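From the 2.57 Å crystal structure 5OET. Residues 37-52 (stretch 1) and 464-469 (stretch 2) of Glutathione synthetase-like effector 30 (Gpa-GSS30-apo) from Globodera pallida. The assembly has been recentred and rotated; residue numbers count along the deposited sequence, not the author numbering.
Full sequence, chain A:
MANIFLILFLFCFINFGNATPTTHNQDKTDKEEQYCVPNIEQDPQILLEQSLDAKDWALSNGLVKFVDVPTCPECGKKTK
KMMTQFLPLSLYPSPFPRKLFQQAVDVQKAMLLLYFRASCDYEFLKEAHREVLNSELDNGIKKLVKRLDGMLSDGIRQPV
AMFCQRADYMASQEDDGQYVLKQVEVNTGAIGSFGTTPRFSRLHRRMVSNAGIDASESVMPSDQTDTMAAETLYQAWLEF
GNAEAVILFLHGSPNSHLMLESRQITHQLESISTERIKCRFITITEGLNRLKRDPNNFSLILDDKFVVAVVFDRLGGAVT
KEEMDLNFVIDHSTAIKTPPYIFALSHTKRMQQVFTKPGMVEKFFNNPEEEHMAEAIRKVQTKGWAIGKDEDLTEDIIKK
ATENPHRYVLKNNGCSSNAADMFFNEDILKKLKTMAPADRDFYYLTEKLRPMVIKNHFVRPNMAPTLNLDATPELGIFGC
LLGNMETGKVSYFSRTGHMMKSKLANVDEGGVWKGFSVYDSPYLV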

ATOM      1  N   VAL A  37       4.974  -3.369 -26.324  1.00 52.22           N
ATOM      2  CA  VAL A  37       4.259  -4.120 -25.307  1.00 51.05           C
ATOM      3  C   VAL A  37       3.642  -5.428 -25.809  1.00 52.30           C
ATOM      4  O   VAL A  37       3.723  -6.436 -25.110  1.00 54.79           O
ATOM      5  CB  VAL A  37       3.234  -3.211 -24.614  1.00 49.38           C
ATOM      6  CG1 VAL A  37       2.256  -4.005 -23.782  1.00 49.31           C
ATOM      7  CG2 VAL A  37       3.966  -2.212 -23.745  1.00 48.69           C
ATOM      8  N   PRO A  38       3.009  -5.428 -26.994  1.00 53.27           N
ATOM      9  CA  PRO A  38       2.487  -6.699 -27.540  1.00 54.38           C
ATOM     10  C   PRO A  38       3.495  -7.860 -27.616  1.00 55.40           C
ATOM     11  O   PRO A  38       3.120  -8.974 -27.295  1.00 54.77           O
ATOM     12  CB  PRO A  38       2.014  -6.311 -28.936  1.00 55.50           C
ATOM     13  CG  PRO A  38       1.629  -4.885 -28.792  1.00 55.14           C
ATOM     14  CD  PRO A  38       2.568  -4.276 -27.795  1.00 53.78           C
ATOM     15  N   ASN A  39       4.755  -7.584 -27.985  1.00 57.39           N
ATOM     16  CA  ASN A  39       5.816  -8.621 -28.097  1.00 58.17           C
ATOM     17  C   ASN A  39       6.384  -9.123 -26.766  1.00 56.64           C
ATOM     18  O   ASN A  39       7.337  -9.894 -26.755  1.00 57.51           O
ATOM     19  CB  ASN A  39       6.979  -8.134 -28.978  1.00 59.42           C
ATOM     20  CG  ASN A  39       6.535  -7.741 -30.367  1.00 60.94           C
ATOM     21  OD1 ASN A  39       7.127  -6.867 -30.984  1.00 62.31           O
ATOM     22  ND2 ASN A  39       5.477  -8.369 -30.857  1.00 61.64           N
ATOM     23  N   ILE A  40       5.822  -8.685 -25.648  1.00 54.84           N
ATOM     24  CA  ILE A  40       6.116  -9.280 -24.351  1.00 54.01           C
ATOM     25  C   ILE A  40       5.345 -10.592 -24.222  1.00 54.04           C
ATOM     26  O   ILE A  40       5.946 -11.629 -23.984  1.00 55.10           O
ATOM     27  CB  ILE A  40       5.736  -8.333 -23.187  1.00 52.06           C
ATOM     28  CG1 ILE A  40       6.581  -7.055 -23.268  1.00 52.98           C
ATOM     29  CG2 ILE A  40       5.887  -9.037 -21.842  1.00 50.68           C
ATOM     30  CD1 ILE A  40       6.190  -5.978 -22.277  1.00 52.75           C
ATOM     31  N   GLU A  41       4.022 -10.522 -24.378  1.00 54.00           N
ATOM     32  CA  GLU A  41       3.119 -11.653 -24.134  1.00 54.75           C
ATOM     33  C   GLU A  41       1.794 -11.425 -24.860  1.00 53.67           C
ATOM     34  O   GLU A  41       1.283 -10.304 -24.878  1.00 53.96           O
ATOM     35  CB  GLU A  41       2.894 -11.848 -22.621  1.00 55.70           C
ATOM     36  CG  GLU A  41       2.026 -13.043 -22.205  1.00 58.47           C
ATOM     37  CD  GLU A  41       2.642 -14.421 -22.517  1.00 62.69           C
ATOM     38  OE1 GLU A  41       3.645 -14.780 -21.854  1.00 64.14           O
ATOM     39  OE2 GLU A  41       2.110 -15.165 -23.404  1.00 64.93           O
ATOM     40  N   GLN A  42       1.269 -12.485 -25.479  1.00 54.13           N
ATOM     41  CA  GLN A  42      -0.043 -12.461 -26.161  1.00 54.87           C
ATOM     42  C   GLN A  42      -0.993 -13.611 -25.785  1.00 53.37           C
ATOM     43  O   GLN A  42      -2.047 -13.753 -26.383  1.00 51.99           O
ATOM     44  CB  GLN A  42       0.144 -12.407 -27.693  1.00 57.47           C
ATOM     45  CG  GLN A  42      -0.700 -11.323 -28.364  1.00 58.31           C
ATOM     46  CD  GLN A  42      -0.125  -9.953 -28.108  1.00 58.44           C
ATOM     47  OE1 GLN A  42      -0.726  -9.109 -27.441  1.00 60.00           O
ATOM     48  NE2 GLN A  42       1.077  -9.742 -28.596  1.00 60.58           N
ATOM     49  N   ASP A  43      -0.644 -14.415 -24.784  1.00 53.63           N
ATOM     50  CA  ASP A  43      -1.586 -15.374 -24.228  1.00 54.43           C
ATOM     51  C   ASP A  43      -2.594 -14.575 -23.395  1.00 52.80           C
ATOM     52  O   ASP A  43      -2.183 -13.889 -22.469  1.00 52.13           O
ATOM     53  CB  ASP A  43      -0.860 -16.428 -23.383  1.00 55.02           C
ATOM     54  CG  ASP A  43      -1.757 -17.601 -23.021  1.00 56.66           C
ATOM     55  OD1 ASP A  43      -2.905 -17.364 -22.588  1.00 56.89           O
ATOM     56  OD2 ASP A  43      -1.320 -18.765 -23.187  1.00 58.12           O
ATOM     57  N   PRO A  44      -3.908 -14.638 -23.727  1.00 52.90           N
ATOM     58  CA  PRO A  44      -4.881 -13.854 -22.932  1.00 51.54           C
ATOM     59  C   PRO A  44      -4.982 -14.313 -21.475  1.00 50.16           C
ATOM     60  O   PRO A  44      -5.067 -13.470 -20.582  1.00 49.03           O
ATOM     61  CB  PRO A  44      -6.224 -14.055 -23.658  1.00 52.35           C
ATOM     62  CG  PRO A  44      -5.908 -14.742 -24.931  1.00 54.08           C
ATOM     63  CD  PRO A  44      -4.564 -15.402 -24.804  1.00 54.03           C
ATOM     64  N   GLN A  45      -4.956 -15.626 -21.253  1.00 49.88           N
ATOM     65  CA  GLN A  45      -4.979 -16.210 -19.908  1.00 48.90           C
ATOM     66  C   GLN A  45      -3.799 -15.740 -19.057  1.00 47.22           C
ATOM     67  O   GLN A  45      -3.975 -15.384 -17.890  1.00 46.53           O
ATOM     68  CB  GLN A  45      -5.025 -17.761 -19.992  1.00 50.70           C
ATOM     69  CG  GLN A  45      -5.186 -18.532 -18.690  1.00 50.93           C
ATOM     70  CD  GLN A  45      -6.224 -17.920 -17.757  1.00 51.75           C
ATOM     71  OE1 GLN A  45      -5.850 -17.365 -16.735  1.00 52.07           O
ATOM     72  NE2 GLN A  45      -7.523 -17.984 -18.118  1.00 52.16           N
ATOM     73  N   ILE A  46      -2.607 -15.686 -19.643  1.00 46.47           N
ATOM     74  CA  ILE A  46      -1.455 -15.128 -18.940  1.00 45.51           C
ATOM     75  C   ILE A  46      -1.589 -13.613 -18.709  1.00 44.09           C
ATOM     76  O   ILE A  46      -1.304 -13.130 -17.608  1.00 41.33           O
ATOM     77  CB  ILE A  46      -0.144 -15.450 -19.665  1.00 47.12           C
ATOM     78  CG1 ILE A  46       0.070 -16.984 -19.731  1.00 49.00           C
ATOM     79  CG2 ILE A  46       1.049 -14.795 -18.976  1.00 46.68           C
ATOM     80  CD1 ILE A  46       0.105 -17.693 -18.380  1.00 48.33           C
ATOM     81  N   LEU A  47      -2.025 -12.866 -19.722  1.00 43.71           N
ATOM     82  CA  LEU A  47      -2.258 -11.427 -19.542  1.00 43.18           C
ATOM     83  C   LEU A  47      -3.295 -11.143 -18.459  1.00 42.01           C
ATOM     84  O   LEU A  47      -3.117 -10.203 -17.671  1.00 40.67           O
ATOM     85  CB  LEU A  47      -2.688 -10.748 -20.846  1.00 44.69           C
ATOM     86  CG  LEU A  47      -1.576 -10.606 -21.880  1.00 46.05           C
ATOM     87  CD1 LEU A  47      -2.122 -10.182 -23.243  1.00 47.44           C
ATOM     88  CD2 LEU A  47      -0.523  -9.627 -21.402  1.00 45.23           C
ATOM     89  N   LEU A  48      -4.361 -11.946 -18.423  1.00 42.16           N
ATOM     90  CA  LEU A  48      -5.356 -11.844 -17.370  1.00 41.84           C
ATOM     91  C   LEU A  48      -4.702 -12.069 -16.011  1.00 42.35           C
ATOM     92  O   LEU A  48      -4.886 -11.269 -15.096  1.00 42.80           O
ATOM     93  CB  LEU A  48      -6.509 -12.816 -17.585  1.00 41.88           C
ATOM     94  CG  LEU A  48      -7.459 -12.926 -16.374  1.00 41.26           C
ATOM     95  CD1 LEU A  48      -8.110 -11.588 -16.045  1.00 40.32           C
ATOM     96  CD2 LEU A  48      -8.470 -14.022 -16.579  1.00 41.89           C
ATOM     97  N   GLU A  49      -3.921 -13.142 -15.883  1.00 44.57           N
ATOM     98  CA  GLU A  49      -3.243 -13.445 -14.601  1.00 43.67           C
ATOM     99  C   GLU A  49      -2.262 -12.362 -14.196  1.00 42.34           C
ATOM    100  O   GLU A  49      -2.126 -12.088 -13.021  1.00 43.70           O
ATOM    101  CB  GLU A  49      -2.571 -14.814 -14.618  1.00 44.38           C
ATOM    102  CG  GLU A  49      -3.590 -15.943 -14.573  1.00 46.93           C
ATOM    103  CD  GLU A  49      -2.979 -17.354 -14.640  1.00 49.19           C
ATOM    104  OE1 GLU A  49      -3.358 -18.151 -15.544  1.00 50.59           O
ATOM    105  OE2 GLU A  49      -2.125 -17.701 -13.769  1.00 49.49           O
ATOM    106  N   GLN A  50      -1.603 -11.732 -15.155  1.00 42.23           N
ATOM    107  CA  GLN A  50      -0.710 -10.621 -14.842  1.00 41.81           C
ATOM    108  C   GLN A  50      -1.466  -9.343 -14.483  1.00 40.24           C
ATOM    109  O   GLN A  50      -0.967  -8.531 -13.698  1.00 39.15           O
ATOM    110  CB  GLN A  50       0.235 -10.365 -16.011  1.00 43.85           C
ATOM    111  CG  GLN A  50       1.259 -11.472 -16.210  1.00 45.55           C
ATOM    112  CD  GLN A  50       2.150 -11.284 -17.426  1.00 47.52           C
ATOM    113  OE1 GLN A  50       3.096 -12.034 -17.614  1.00 50.51           O
ATOM    114  NE2 GLN A  50       1.847 -10.298 -18.265  1.00 48.33           N
ATOM    115  N   SER A  51      -2.644  -9.150 -15.072  1.00 39.15           N
ATOM    116  CA  SER A  51      -3.537  -8.068 -14.660  1.00 38.20           C
ATOM    117  C   SER A  51      -3.898  -8.138 -13.194  1.00 36.60           C
ATOM    118  O   SER A  51      -3.827  -7.135 -12.498  1.00 34.57           O
ATOM    119  CB  SER A  51      -4.848  -8.104 -15.441  1.00 39.71           C
ATOM    120  OG  SER A  51      -4.657  -7.470 -16.669  1.00 42.68           O
ATOM    121  N   LEU A  52      -4.342  -9.314 -12.754  1.00 36.71           N
ATOM    122  CA  LEU A  52      -4.744  -9.503 -11.362  1.00 36.88           C
ATOM    123  C   LEU A  52      -3.569  -9.301 -10.408  1.00 35.52           C
ATOM    124  O   LEU A  52      -3.724  -8.699  -9.362  1.00 34.17           O
ATOM    125  CB  LEU A  52      -5.356 -10.876 -11.147  1.00 37.98           C
ATOM    126  CG  LEU A  52      -6.658 -11.111 -11.893  1.00 39.70           C
ATOM    127  CD1 LEU A  52      -7.092 -12.551 -11.698  1.00 39.93           C
ATOM    128  CD2 LEU A  52      -7.767 -10.166 -11.456  1.00 39.98           C
ATOM    129  N   ALA A 464     -12.847  -6.883 -16.904  1.00 55.05           N
ATOM    130  CA  ALA A 464     -11.768  -7.565 -17.597  1.00 53.92           C
ATOM    131  C   ALA A 464     -10.812  -6.528 -18.183  1.00 53.89           C
ATOM    132  O   ALA A 464     -11.239  -5.413 -18.536  1.00 57.00           O
ATOM    133  CB  ALA A 464     -12.305  -8.475 -18.690  1.00 54.05           C
ATOM    134  N   PRO A 465      -9.510  -6.875 -18.273  1.00 51.77           N
ATOM    135  CA  PRO A 465      -8.556  -5.926 -18.835  1.00 50.49           C
ATOM    136  C   PRO A 465      -8.719  -5.816 -20.350  1.00 50.68           C
ATOM    137  O   PRO A 465      -9.061  -6.795 -21.016  1.00 49.62           O
ATOM    138  CB  PRO A 465      -7.202  -6.538 -18.471  1.00 48.80           C
ATOM    139  CG  PRO A 465      -7.469  -7.992 -18.441  1.00 49.55           C
ATOM    140  CD  PRO A 465      -8.867  -8.153 -17.920  1.00 50.28           C
ATOM    141  N   THR A 466      -8.471  -4.621 -20.858  1.00 51.14           N
ATOM    142  CA  THR A 466      -8.568  -4.313 -22.278  1.00 53.56           C
ATOM    143  C   THR A 466      -7.189  -4.474 -22.940  1.00 53.23           C
ATOM    144  O   THR A 466      -6.273  -3.672 -22.686  1.00 54.55           O
ATOM    145  CB  THR A 466      -9.061  -2.864 -22.461  1.00 54.92           C
ATOM    146  OG1 THR A 466     -10.008  -2.561 -21.431  1.00 57.20           O
ATOM    147  CG2 THR A 466      -9.725  -2.694 -23.803  1.00 56.99           C
ATOM    148  N   LEU A 467      -7.054  -5.505 -23.774  1.00 52.02           N
ATOM    149  CA  LEU A 467      -5.769  -5.900 -24.343  1.00 51.73           C
ATOM    150  C   LEU A 467      -5.531  -5.291 -25.727  1.00 51.50           C
ATOM    151  O   LEU A 467      -6.434  -5.198 -26.552  1.00 51.48           O
ATOM    152  CB  LEU A 467      -5.695  -7.427 -24.449  1.00 53.29           C
ATOM    153  CG  LEU A 467      -6.061  -8.305 -23.247  1.00 53.05           C
ATOM    154  CD1 LEU A 467      -6.011  -9.776 -23.642  1.00 54.20           C
ATOM    155  CD2 LEU A 467      -5.172  -8.038 -22.044  1.00 51.55           C
ATOM    156  N   ASN A 468      -4.303  -4.867 -25.962  1.00 51.39           N
ATOM    157  CA  ASN A 468      -3.848  -4.355 -27.254  1.00 54.03           C
ATOM    158  C   ASN A 468      -4.605  -3.099 -27.731  1.00 54.40           C
ATOM    159  O   ASN A 468      -4.934  -2.981 -28.882  1.00 55.53           O
ATOM    160  CB  ASN A 468      -3.860  -5.463 -28.316  1.00 55.53           C
ATOM    161  CG  ASN A 468      -2.957  -6.622 -27.959  1.00 55.54           C
ATOM    162  OD1 ASN A 468      -3.425  -7.744 -27.751  1.00 56.08           O
ATOM    163  ND2 ASN A 468      -1.653  -6.361 -27.889  1.00 55.49           N
ATOM    164  N   LEU A 469      -4.869  -2.171 -26.822  1.00 54.43           N
ATOM    165  CA  LEU A 469      -5.426  -0.873 -27.183  1.00 55.60           C
ATOM    166  C   LEU A 469      -4.369   0.016 -27.811  1.00 56.01           C
ATOM    167  O   LEU A 469      -3.211  -0.024 -27.395  1.00 55.05           O
ATOM    168  CB  LEU A 469      -5.918  -0.141 -25.937  1.00 56.36           C
ATOM    169  CG  LEU A 469      -7.247  -0.613 -25.388  1.00 57.67           C
ATOM    170  CD1 LEU A 469      -7.401  -0.102 -23.966  1.00 57.62           C
ATOM    171  CD2 LEU A 469      -8.392  -0.167 -26.298  1.00 59.37           C
TER

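The two stretches, more than 400 residues apart in sequence, meet along one side of the helix that begins at Pro44 and along the loop that precedes it, burying 323 Å² in total. Stretch 2 runs past this surface so that Pro465 lies near Ser51, Leu467 near Leu47 and Asn468 near Pro38.

The fit at the helix follows its periodicity. Pro44, Leu47, Leu48 and Ser51, which fall on one side of the helix, form a ridged surface, and the side chains of Pro465 and Leu467 fit against it. Leu467 points toward the helix and lies against Leu47 with both methyls, CD2 at 3.9 Å from Leu47 CB and CD1 at 3.9 Å from Leu47 CD1, and Leu467 CD1 also comes within 4.3 Å of Pro44 CB. Pro465 occupies the next hollow, between Leu48 and Ser51. Pro465 CD is 4.0 Å from CD1 of Leu48, whose CA-to-CB bond points sideways but whose end comes nearer, and Pro465 CB is 3.3 Å from OG of Ser51. Ser51 OG donates a weak hydrogen bond to Leu47 O at 3.3 Å. Thr466, between these two knobs, has its side chain out of reach of the helix.

Before the helix the contact becomes polar. The backbone of Asn468 adopts positive phi (61°), and its CA-to-CB bond runs sideways, but the end of the side chain comes nearer the loop, where Asn468 ND2 donates a 2.9 Å hydrogen bond to OE1 of Gln42 and lies 3.7 Å from CG of Pro38. The amide thus rests beside the proline ring while bonding to the glutamine. Behind this contact, Asp43 caps the helix: its OD1 accepts weak bonds from Gln45 N at 3.0 Å and Ile46 N at 3.4 Å, with its CA-to-CB bond directed away from stretch 2.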